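Local coordinates for coat protein (PDB 2BBD) that is the major coat protein of an archaeal icosahedral virus, with a double jelly-roll fold shared with bacterial and eukaryotic viruses, and probably builds the capsid shell, at residues Y217-T222 / N304-Y309; S40-G45 / S145-F150; F29-R34 / T153-R158; Q209-Q214 / I273-Y278. All blocks are in the same frame, centred on the assembly; numbering follows the deposited sequence.

Contact 1: residues Y217-T222 / N304-Y309; sequences YVINST and NVYSLY
Two neighbouring antiparallel strands of the second jelly roll meet here, with Tyr217, Val218 and Ile219 opposite Tyr306, Val305 and Asn304. Tyr217 and Tyr306 exchange two backbone hydrogen bonds, Tyr217 N to Tyr306 O at 3.1 Å and Tyr306 N to Tyr217 O at 2.9 Å. Ile219 and Asn304 form the second such pair; the bond from Ile219 N to Asn304 O, 2.9 Å long, is almost straight (176°). On the face these four share, Tyr217 CG sits between its backbone N and carbonyl carbon (chi1 58°), and the ring beyond it passes beside Tyr306. Tyr306 CB lies over one face of that ring, a CH-pi contact in which it comes within 3.3 Å of Tyr217 CZ. The two rings are nearly parallel, 22° apart, but slid so far that they barely overlap. Ile219 CG1 meets the edge of the Tyr306 ring, 3.6 Å from CE2. The Tyr217 hydroxyl bonds to Glu187, and Asn304 OD1 accepts from the backbone of Asn192, on strand 182-193. Val218 and Val305 occupy the other face, where Val305 packs on Tyr295 and Leu297 of the facing sheet. Strand order 182-193, 303-313, 210-219, 270-284 is the BIDG sheet of viral jelly rolls.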
# COMPACT_ATOMS: atom_id res chain seq x y z
N TYR A 217 10.96 -1.42 1.33
CA TYR A 217 11.83 -0.91 0.28
C TYR A 217 12.76 0.10 0.91
O TYR A 217 12.42 0.75 1.90
CB TYR A 217 11.07 -0.31 -0.90
CG TYR A 217 10.13 0.82 -0.58
CD1 TYR A 217 8.86 0.58 -0.08
CD2 TYR A 217 10.50 2.14 -0.85
CE1 TYR A 217 7.96 1.62 0.15
CE2 TYR A 217 9.61 3.20 -0.62
CZ TYR A 217 8.33 2.93 -0.13
OH TYR A 217 7.44 3.96 0.08
N VAL A 218 13.96 0.20 0.35
CA VAL A 218 14.99 1.07 0.88
C VAL A 218 15.48 2.11 -0.12
O VAL A 218 15.66 1.82 -1.30
CB VAL A 218 16.17 0.21 1.38
CG1 VAL A 218 17.20 1.06 2.04
CG2 VAL A 218 15.65 -0.85 2.35
N ILE A 219 15.69 3.33 0.35
CA ILE A 219 16.14 4.41 -0.51
C ILE A 219 17.58 4.84 -0.22
O ILE A 219 17.93 5.17 0.92
CB ILE A 219 15.24 5.66 -0.37
CG1 ILE A 219 13.79 5.32 -0.69
CG2 ILE A 219 15.75 6.77 -1.28
CD1 ILE A 219 13.55 4.81 -2.10
N ASN A 220 18.39 4.84 -1.27
CA ASN A 220 19.79 5.24 -1.19
C ASN A 220 19.82 6.70 -1.68
O ASN A 220 19.21 7.02 -2.70
CB ASN A 220 20.62 4.33 -2.10
CG ASN A 220 22.09 4.71 -2.17
OD1 ASN A 220 22.46 5.75 -2.71
ND2 ASN A 220 22.95 3.85 -1.62
N SER A 221 20.51 7.58 -0.95
CA SER A 221 20.58 9.00 -1.31
C SER A 221 21.17 9.30 -2.69
O SER A 221 21.00 10.40 -3.21
CB SER A 221 21.36 9.78 -0.25
OG SER A 221 22.75 9.52 -0.33
N THR A 222 21.86 8.34 -3.28
CA THR A 222 22.46 8.54 -4.60
C THR A 222 21.69 7.83 -5.71
O THR A 222 21.35 8.43 -6.73
CB THR A 222 23.93 8.03 -4.65
OG1 THR A 222 24.76 8.90 -3.87
CG2 THR A 222 24.44 8.01 -6.08
N ASN A 304 17.23 5.20 4.07
CA ASN A 304 15.96 5.43 4.72
C ASN A 304 15.11 4.22 4.33
O ASN A 304 15.13 3.79 3.18
CB ASN A 304 15.35 6.75 4.24
CG ASN A 304 16.11 7.96 4.78
OD1 ASN A 304 16.62 7.93 5.90
ND2 ASN A 304 16.18 9.02 3.99
N VAL A 305 14.41 3.67 5.31
CA VAL A 305 13.59 2.48 5.11
C VAL A 305 12.10 2.76 5.17
O VAL A 305 11.62 3.52 6.02
CB VAL A 305 13.93 1.41 6.17
CG1 VAL A 305 13.17 0.12 5.87
CG2 VAL A 305 15.46 1.17 6.20
N TYR A 306 11.35 2.12 4.28
CA TYR A 306 9.91 2.28 4.23
C TYR A 306 9.20 0.95 4.34
O TYR A 306 9.49 0.02 3.59
CB TYR A 306 9.52 2.99 2.95
CG TYR A 306 10.09 4.37 2.91
CD1 TYR A 306 9.47 5.42 3.60
CD2 TYR A 306 11.30 4.63 2.26
CE1 TYR A 306 10.04 6.67 3.63
CE2 TYR A 306 11.87 5.87 2.30
CZ TYR A 306 11.24 6.90 2.98
OH TYR A 306 11.83 8.14 3.03
N SER A 307 8.29 0.87 5.30
CA SER A 307 7.53 -0.35 5.52
C SER A 307 6.02 -0.12 5.35
O SER A 307 5.40 0.64 6.10
CB SER A 307 7.81 -0.86 6.93
OG SER A 307 7.03 -2.00 7.22
N LEU A 308 5.45 -0.77 4.34
CA LEU A 308 4.02 -0.67 4.08
C LEU A 308 3.37 -1.95 4.60
O LEU A 308 3.57 -3.04 4.04
CB LEU A 308 3.77 -0.49 2.58
CG LEU A 308 2.33 -0.16 2.15
CD1 LEU A 308 2.33 0.37 0.72
CD2 LEU A 308 1.44 -1.38 2.27
N TYR A 309 2.61 -1.80 5.67
CA TYR A 309 1.93 -2.93 6.30
C TYR A 309 0.53 -3.24 5.79
O TYR A 309 -0.39 -2.42 5.92
CB TYR A 309 1.85 -2.70 7.80
CG TYR A 309 3.18 -2.71 8.48
CD1 TYR A 309 3.88 -3.90 8.66
CD2 TYR A 309 3.74 -1.54 8.98
CE1 TYR A 309 5.09 -3.92 9.32
CE2 TYR A 309 4.95 -1.55 9.64
CZ TYR A 309 5.62 -2.74 9.81
OH TYR A 309 6.81 -2.75 10.49

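Contact 2: residues S40-G45 / S145-F150; sequences SISNSG and SINASF
Ser40 and Ser42 bring their hydroxyls to the same oxygen, Asn147 OD1, by different torsions. In Ser40 the OG lies between the backbone N and the carbonyl carbon (chi1 72°), whereas in Ser42 it is anti to the carbonyl carbon (chi1 -73°). Asn147 OD1 accepts from both: Ser42 OG donates at 3.1 Å, nearly in line with the C=O bond, and Ser40 OG makes a weak bond to the same oxygen at 3.2 Å. Beneath these side chains the strands are antiparallel. Ser40 and Asn147 form one hydrogen-bonded pair, with Ser40 N 2.7 Å from Asn147 O, and Ser42 and Ser145 form the next, with Ser42 N 2.8 Å from Ser145 O. A water at the end of the pairing lies 2.6 Å from Ser145 OG and gives a weak bond to Ser42 O. Ile41 and Ile146, the non-hydrogen-bonded pair between, project side by side from the other face. Ile41 CG1 stands 3.2 Å from Ile146 CD1, closer than usual van der Waals contact, so the detail of the fit is doubtful. Around them lie Val110 and Leu112 of strand 108-123, together with Phe56 and Trp14. Beyond the pairing, Asn43 OD1 accepts from Gly45 N in an Asx turn as the strand gives way to a loop. One amide oxygen thus takes both hydroxyls, linking the strands by side-chain bonds as well as backbone ones on their polar side.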
# COMPACT_ATOMS: atom_id res chain seq x y z
N SER A 40 -1.46 12.78 -20.01
CA SER A 40 -0.19 12.82 -20.73
C SER A 40 0.84 13.64 -19.99
O SER A 40 0.53 14.36 -19.04
CB SER A 40 -0.39 13.44 -22.11
OG SER A 40 -0.63 14.83 -22.01
N ILE A 41 2.08 13.49 -20.43
CA ILE A 41 3.22 14.22 -19.89
C ILE A 41 3.81 14.92 -21.11
O ILE A 41 4.10 14.29 -22.11
CB ILE A 41 4.26 13.27 -19.24
CG1 ILE A 41 3.64 12.61 -18.00
CG2 ILE A 41 5.52 14.06 -18.85
CD1 ILE A 41 4.52 11.58 -17.32
N SER A 42 3.98 16.24 -21.01
CA SER A 42 4.50 17.02 -22.13
C SER A 42 5.83 17.70 -21.88
O SER A 42 6.16 18.05 -20.75
CB SER A 42 3.48 18.08 -22.54
OG SER A 42 2.39 17.49 -23.22
N ASN A 43 6.57 17.89 -22.96
CA ASN A 43 7.87 18.55 -22.93
C ASN A 43 7.84 19.70 -23.93
O ASN A 43 7.75 19.47 -25.14
CB ASN A 43 8.97 17.56 -23.30
CG ASN A 43 10.36 18.20 -23.36
OD1 ASN A 43 10.54 19.37 -23.01
ND2 ASN A 43 11.35 17.43 -23.79
N SER A 44 7.90 20.93 -23.44
CA SER A 44 7.90 22.08 -24.33
C SER A 44 9.30 22.66 -24.47
O SER A 44 9.49 23.70 -25.09
CB SER A 44 6.92 23.15 -23.81
OG SER A 44 7.31 23.62 -22.54
N GLY A 45 10.28 21.98 -23.87
CA GLY A 45 11.66 22.43 -23.95
C GLY A 45 12.27 22.21 -25.33
O GLY A 45 11.57 21.84 -26.27
N SER A 145 5.56 18.78 -18.07
CA SER A 145 4.30 19.19 -17.48
C SER A 145 3.37 17.99 -17.52
O SER A 145 3.45 17.17 -18.44
CB SER A 145 3.71 20.36 -18.27
OG SER A 145 3.46 19.99 -19.61
N ILE A 146 2.49 17.88 -16.53
CA ILE A 146 1.53 16.78 -16.44
C ILE A 146 0.14 17.27 -16.83
O ILE A 146 -0.34 18.26 -16.29
CB ILE A 146 1.45 16.21 -14.99
CG1 ILE A 146 2.81 15.64 -14.57
CG2 ILE A 146 0.38 15.14 -14.90
CD1 ILE A 146 3.28 14.51 -15.42
N ASN A 147 -0.50 16.58 -17.76
CA ASN A 147 -1.84 16.95 -18.21
C ASN A 147 -2.71 15.70 -18.03
O ASN A 147 -2.85 14.89 -18.93
CB ASN A 147 -1.79 17.38 -19.69
CG ASN A 147 -0.49 18.12 -20.04
OD1 ASN A 147 0.30 17.65 -20.88
ND2 ASN A 147 -0.26 19.26 -19.40
N ALA A 148 -3.29 15.55 -16.84
CA ALA A 148 -4.11 14.38 -16.53
C ALA A 148 -5.13 14.60 -15.41
O ALA A 148 -5.17 15.65 -14.76
CB ALA A 148 -3.17 13.21 -16.17
N SER A 149 -5.95 13.57 -15.19
CA SER A 149 -6.98 13.58 -14.16
C SER A 149 -7.10 12.20 -13.50
O SER A 149 -6.72 11.18 -14.09
CB SER A 149 -8.35 13.93 -14.76
OG SER A 149 -8.38 15.25 -15.30
N PHE A 150 -7.63 12.19 -12.28
CA PHE A 150 -7.84 10.96 -11.55
C PHE A 150 -9.26 10.48 -11.78
O PHE A 150 -10.21 11.26 -11.62
CB PHE A 150 -7.67 11.16 -10.05
CG PHE A 150 -6.26 11.42 -9.62
CD1 PHE A 150 -5.82 12.71 -9.39
CD2 PHE A 150 -5.38 10.36 -9.41
CE1 PHE A 150 -4.51 12.95 -8.94
CE2 PHE A 150 -4.08 10.58 -8.96
CZ PHE A 150 -3.65 11.88 -8.73
O HOH W 1 5.35 21.22 -20.98

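Contact 3: residues F29-R34 / T153-R158; sequences FIRKIR and TITYER
Backbone hydrogen bonds join Arg34 to Thr153, Lys32 to Thr155 and Phe29 to Glu157 across two antiparallel strands. Arg34 N lies 2.6 Å from Thr153 O, and Thr155 N reaches Lys32 O at 2.8 Å. The register slips by one at a classic beta bulge, where Arg31 and Lys32 both face Thr155: its carbonyl O takes a 2.8 Å bond from Arg31 N and a weak 3.4 Å bond from Lys32 N. The bulge marks a corner in strand 29-43, which lies between strands 145-158 and 108-123 in a sheet of the first jelly roll. Charged and polar side chains share one face. Arg31 NH1 forms a salt bridge with Glu157 OE1 at 2.6 Å, the guanidinium and carboxylate planes turned 38° apart; Glu157 OE2 is bridged in turn to Arg122. A water takes a bond from Lys32 NZ at 2.7 Å, donates to Thr153 O and also bonds to Thr155 OG1, a hydroxyl shared with Thr5, while Lys32 and Arg34 both form salt bridges with Glu117. Apolar contacts fill the other face, turned toward Ile24. Ile30 CG1 packs beside the Tyr156 ring, 3.6 Å from CE2, and Ile30 CG2 meets Ile154 CG2 at 3.9 Å.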
# COMPACT_ATOMS: atom_id res chain seq x y z
N PHE A 29 -22.30 -1.85 0.18
CA PHE A 29 -21.05 -2.24 0.81
C PHE A 29 -20.00 -2.08 -0.29
O PHE A 29 -20.31 -2.22 -1.47
CB PHE A 29 -21.12 -3.70 1.29
CG PHE A 29 -21.76 -3.87 2.65
CD1 PHE A 29 -21.37 -4.93 3.48
CD2 PHE A 29 -22.74 -2.99 3.10
CE1 PHE A 29 -21.95 -5.10 4.74
CE2 PHE A 29 -23.33 -3.15 4.36
CZ PHE A 29 -22.94 -4.21 5.18
N ILE A 30 -18.76 -1.79 0.11
CA ILE A 30 -17.68 -1.58 -0.85
C ILE A 30 -16.57 -2.62 -0.70
O ILE A 30 -16.02 -2.79 0.39
CB ILE A 30 -17.08 -0.16 -0.67
CG1 ILE A 30 -18.15 0.89 -0.98
CG2 ILE A 30 -15.83 0.01 -1.54
CD1 ILE A 30 -17.78 2.31 -0.54
N ARG A 31 -16.23 -3.30 -1.79
CA ARG A 31 -15.17 -4.30 -1.76
C ARG A 31 -13.84 -3.65 -2.15
O ARG A 31 -12.78 -4.03 -1.64
CB ARG A 31 -15.50 -5.46 -2.70
CG ARG A 31 -16.70 -6.29 -2.25
CD ARG A 31 -16.96 -7.40 -3.23
NE ARG A 31 -15.89 -8.39 -3.16
CZ ARG A 31 -15.78 -9.28 -2.19
NH1 ARG A 31 -16.68 -9.31 -1.21
NH2 ARG A 31 -14.77 -10.14 -2.17
N LYS A 32 -13.88 -2.68 -3.05
CA LYS A 32 -12.66 -1.99 -3.42
C LYS A 32 -12.85 -0.67 -4.15
O LYS A 32 -13.93 -0.34 -4.62
CB LYS A 32 -11.74 -2.92 -4.24
CG LYS A 32 -12.11 -3.13 -5.69
CD LYS A 32 -10.97 -3.89 -6.41
CE LYS A 32 -11.27 -4.17 -7.88
NZ LYS A 32 -11.28 -2.94 -8.72
N ILE A 33 -11.77 0.10 -4.19
CA ILE A 33 -11.76 1.38 -4.86
C ILE A 33 -10.56 1.42 -5.79
O ILE A 33 -9.44 1.10 -5.40
CB ILE A 33 -11.64 2.55 -3.86
CG1 ILE A 33 -12.88 2.59 -2.95
CG2 ILE A 33 -11.47 3.86 -4.61
CD1 ILE A 33 -12.74 3.58 -1.79
N ARG A 34 -10.80 1.79 -7.04
CA ARG A 34 -9.73 1.88 -8.01
C ARG A 34 -9.49 3.34 -8.38
O ARG A 34 -10.44 4.11 -8.55
CB ARG A 34 -10.09 1.09 -9.27
CG ARG A 34 -9.13 1.34 -10.42
CD ARG A 34 -9.62 0.69 -11.71
NE ARG A 34 -9.53 -0.77 -11.66
CZ ARG A 34 -10.00 -1.57 -12.61
NH1 ARG A 34 -10.60 -1.05 -13.68
NH2 ARG A 34 -9.87 -2.89 -12.50
N THR A 153 -13.03 4.46 -9.50
CA THR A 153 -13.94 3.36 -9.81
C THR A 153 -14.20 2.54 -8.55
O THR A 153 -13.28 2.12 -7.86
CB THR A 153 -13.37 2.46 -10.90
OG1 THR A 153 -13.19 3.24 -12.09
CG2 THR A 153 -14.32 1.33 -11.20
N ILE A 154 -15.47 2.32 -8.25
CA ILE A 154 -15.81 1.60 -7.04
C ILE A 154 -16.46 0.25 -7.27
O ILE A 154 -17.35 0.10 -8.12
CB ILE A 154 -16.73 2.48 -6.16
CG1 ILE A 154 -16.03 3.81 -5.90
CG2 ILE A 154 -17.05 1.78 -4.84
CD1 ILE A 154 -16.94 4.87 -5.38
N THR A 155 -15.98 -0.75 -6.54
CA THR A 155 -16.57 -2.08 -6.63
C THR A 155 -17.46 -2.23 -5.40
O THR A 155 -17.00 -2.15 -4.27
CB THR A 155 -15.50 -3.18 -6.62
OG1 THR A 155 -14.70 -3.10 -7.82
CG2 THR A 155 -16.16 -4.55 -6.57
N TYR A 156 -18.76 -2.40 -5.64
CA TYR A 156 -19.73 -2.55 -4.56
C TYR A 156 -20.19 -3.98 -4.42
O TYR A 156 -19.90 -4.83 -5.25
CB TYR A 156 -20.98 -1.71 -4.82
CG TYR A 156 -20.80 -0.22 -4.72
CD1 TYR A 156 -20.72 0.57 -5.86
CD2 TYR A 156 -20.75 0.40 -3.48
CE1 TYR A 156 -20.61 1.95 -5.77
CE2 TYR A 156 -20.62 1.78 -3.37
CZ TYR A 156 -20.55 2.55 -4.52
OH TYR A 156 -20.41 3.91 -4.41
N GLU A 157 -20.92 -4.23 -3.35
CA GLU A 157 -21.53 -5.52 -3.11
C GLU A 157 -22.84 -5.19 -2.43
O GLU A 157 -22.88 -4.48 -1.42
CB GLU A 157 -20.69 -6.43 -2.21
CG GLU A 157 -21.19 -7.87 -2.23
CD GLU A 157 -20.42 -8.80 -1.30
OE1 GLU A 157 -19.18 -8.72 -1.27
OE2 GLU A 157 -21.07 -9.61 -0.62
N ARG A 158 -23.93 -5.68 -3.01
CA ARG A 158 -25.23 -5.44 -2.45
C ARG A 158 -25.47 -6.49 -1.37
O ARG A 158 -25.82 -7.63 -1.65
CB ARG A 158 -26.30 -5.53 -3.55
CG ARG A 158 -27.70 -5.41 -3.02
CD ARG A 158 -28.69 -5.09 -4.12
NE ARG A 158 -30.07 -5.32 -3.67
CZ ARG A 158 -30.61 -6.53 -3.55
NH1 ARG A 158 -29.90 -7.61 -3.84
NH2 ARG A 158 -31.87 -6.65 -3.13
O HOH W 2 -13.00 -0.99 -8.17

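Contact 4: residues Q209-Q214 / I273-Y278; sequences QIYKRQ and IDFRKY
The Phe275 ring lies against the backbone of residues 211-213 and the side chains of Tyr211 and Gln214, with Arg213 N near its plane at the edge. Its CE2 touches Tyr211 CB at 3.6 Å, and its CZ meets Gln214 CB, also at 3.6 Å. With Gln214 CG anti to the backbone N (chi1 -177°) and the chain extended, the amide runs out past the ring, its plane only 20° from that of Phe275 and NE2 3.8 Å from Phe275 CZ; Tyr233 holds NE2 and Ser307 holds OE1. Gln214 and Ile273 run side by side on the same face, above a pair of backbone bonds, of which Ile273 N to Gln214 O measures 2.7 Å. On the other face Arg213 and Asp274 also point the same way. Arg213 NE forms a salt bridge with Asp274 OD2 at 3.1 Å, although the guanidinium and carboxylate planes are 69° apart. The strand pairing ends where residues 275-277 coil into a 3-10 turn. There Lys212 O accepts from Phe275 N at 3.2 Å and from a water at 2.6 Å, which in turn accepts from Arg276 N. Helix 250-261 flanks the strand end and the turn: Tyr261 bonds to Asp274 OD1, Glu260 forms a salt bridge with Arg276, and Leu253 packs on Ile273. Strand 210-219 lies between strand 303-313 and strand 270-284, outermost within this chain, bulging at Lys212 and Arg213 opposite Val310.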
# COMPACT_ATOMS: atom_id res chain seq x y z
N GLN A 209 -3.56 -5.17 15.69
CA GLN A 209 -3.92 -5.49 14.32
C GLN A 209 -3.37 -6.86 13.94
O GLN A 209 -2.53 -7.42 14.64
CB GLN A 209 -3.39 -4.42 13.36
CG GLN A 209 -1.87 -4.28 13.36
CD GLN A 209 -1.37 -3.12 12.50
OE1 GLN A 209 -0.98 -3.30 11.35
NE2 GLN A 209 -1.39 -1.91 13.07
N ILE A 210 -3.86 -7.39 12.83
CA ILE A 210 -3.43 -8.68 12.32
C ILE A 210 -2.62 -8.39 11.05
O ILE A 210 -3.14 -7.81 10.10
CB ILE A 210 -4.66 -9.55 12.00
CG1 ILE A 210 -5.47 -9.76 13.29
CG2 ILE A 210 -4.22 -10.90 11.44
CD1 ILE A 210 -6.86 -10.32 13.08
N TYR A 211 -1.34 -8.78 11.06
CA TYR A 211 -0.43 -8.55 9.93
C TYR A 211 -0.49 -9.65 8.88
O TYR A 211 -0.26 -10.83 9.17
CB TYR A 211 1.00 -8.41 10.44
CG TYR A 211 1.23 -7.16 11.25
CD1 TYR A 211 1.86 -6.05 10.69
CD2 TYR A 211 0.79 -7.07 12.57
CE1 TYR A 211 2.05 -4.88 11.43
CE2 TYR A 211 0.97 -5.90 13.31
CZ TYR A 211 1.59 -4.81 12.73
OH TYR A 211 1.75 -3.66 13.46
N LYS A 212 -0.79 -9.26 7.65
CA LYS A 212 -0.85 -10.23 6.57
C LYS A 212 0.48 -10.22 5.81
O LYS A 212 1.12 -11.25 5.66
CB LYS A 212 -2.02 -9.89 5.63
CG LYS A 212 -2.14 -10.84 4.46
CD LYS A 212 -3.35 -10.50 3.59
CE LYS A 212 -3.41 -11.39 2.36
NZ LYS A 212 -4.46 -10.95 1.39
N ARG A 213 0.89 -9.05 5.33
CA ARG A 213 2.16 -8.97 4.62
C ARG A 213 2.81 -7.61 4.78
O ARG A 213 2.13 -6.60 5.02
CB ARG A 213 1.97 -9.30 3.14
CG ARG A 213 1.13 -8.32 2.37
CD ARG A 213 0.87 -8.85 0.98
NE ARG A 213 0.29 -10.19 1.04
CZ ARG A 213 -0.51 -10.70 0.11
NH1 ARG A 213 -0.83 -9.99 -0.96
NH2 ARG A 213 -0.99 -11.93 0.26
N GLN A 214 4.13 -7.59 4.66
CA GLN A 214 4.89 -6.37 4.81
C GLN A 214 5.74 -6.09 3.58
O GLN A 214 6.54 -6.94 3.17
CB GLN A 214 5.78 -6.46 6.03
CG GLN A 214 6.58 -5.21 6.33
CD GLN A 214 7.67 -5.46 7.34
OE1 GLN A 214 8.27 -4.53 7.88
NE2 GLN A 214 7.95 -6.74 7.60
N ILE A 273 7.20 -9.56 2.72
CA ILE A 273 7.21 -10.62 3.71
C ILE A 273 5.79 -11.10 3.95
O ILE A 273 5.00 -10.40 4.59
CB ILE A 273 7.75 -10.16 5.09
CG1 ILE A 273 9.23 -9.80 5.00
CG2 ILE A 273 7.52 -11.26 6.12
CD1 ILE A 273 9.47 -8.42 4.43
N ASP A 274 5.45 -12.27 3.43
CA ASP A 274 4.13 -12.83 3.66
C ASP A 274 4.24 -13.62 4.95
O ASP A 274 4.78 -14.73 4.97
CB ASP A 274 3.70 -13.74 2.50
CG ASP A 274 3.40 -12.96 1.24
OD1 ASP A 274 4.31 -12.75 0.42
OD2 ASP A 274 2.23 -12.55 1.07
N PHE A 275 3.74 -13.03 6.03
CA PHE A 275 3.80 -13.64 7.35
C PHE A 275 3.29 -15.07 7.47
O PHE A 275 3.90 -15.87 8.18
CB PHE A 275 3.10 -12.72 8.36
CG PHE A 275 3.76 -11.37 8.49
CD1 PHE A 275 5.02 -11.25 9.05
CD2 PHE A 275 3.12 -10.22 8.02
CE1 PHE A 275 5.66 -10.00 9.14
CE2 PHE A 275 3.74 -8.97 8.10
CZ PHE A 275 5.01 -8.86 8.67
N ARG A 276 2.21 -15.41 6.78
CA ARG A 276 1.67 -16.77 6.87
C ARG A 276 2.70 -17.81 6.43
O ARG A 276 2.56 -19.00 6.73
CB ARG A 276 0.41 -16.93 6.03
CG ARG A 276 0.64 -16.78 4.55
CD ARG A 276 -0.58 -17.23 3.75
NE ARG A 276 -0.42 -16.94 2.33
CZ ARG A 276 0.63 -17.30 1.59
NH1 ARG A 276 1.64 -17.97 2.13
NH2 ARG A 276 0.68 -16.98 0.30
N LYS A 277 3.72 -17.37 5.70
CA LYS A 277 4.76 -18.28 5.24
C LYS A 277 5.76 -18.57 6.35
O LYS A 277 6.64 -19.42 6.19
CB LYS A 277 5.51 -17.67 4.04
CG LYS A 277 4.73 -17.61 2.74
CD LYS A 277 5.59 -17.02 1.65
CE LYS A 277 4.85 -16.84 0.34
NZ LYS A 277 4.44 -18.14 -0.28
N TYR A 278 5.64 -17.87 7.47
CA TYR A 278 6.55 -18.06 8.59
C TYR A 278 5.81 -18.29 9.90
O TYR A 278 6.41 -18.60 10.92
CB TYR A 278 7.48 -16.86 8.72
CG TYR A 278 8.32 -16.61 7.50
CD1 TYR A 278 7.82 -15.90 6.41
CD2 TYR A 278 9.63 -17.10 7.42
CE1 TYR A 278 8.60 -15.69 5.27
CE2 TYR A 278 10.41 -16.90 6.29
CZ TYR A 278 9.89 -16.20 5.22
OH TYR A 278 10.66 -16.02 4.10
O HOH W 3 0.36 -13.69 5.84

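From the N terminus, residues 29-34 open contact 3 and residues 40-45, farther along the same strand, open contact 2. Strand 145-158 then closes contact 2 first and contact 3 second, so contact 2 is nested within contact 3; their centres lie about 30 Å apart along one strand pair of the first jelly roll. The second jelly roll follows in series. Residues 209-214 open contact 4 and 217-222 open contact 1; residues 273-278 close contact 4 before 304-309 close contact 1, so these two loops cross. Sharing strand 210-219, they join it to its neighbours on either side, and they touch where Ser307 probably bonds to Gln214 and Tyr309 packs edge-to-face with Tyr211.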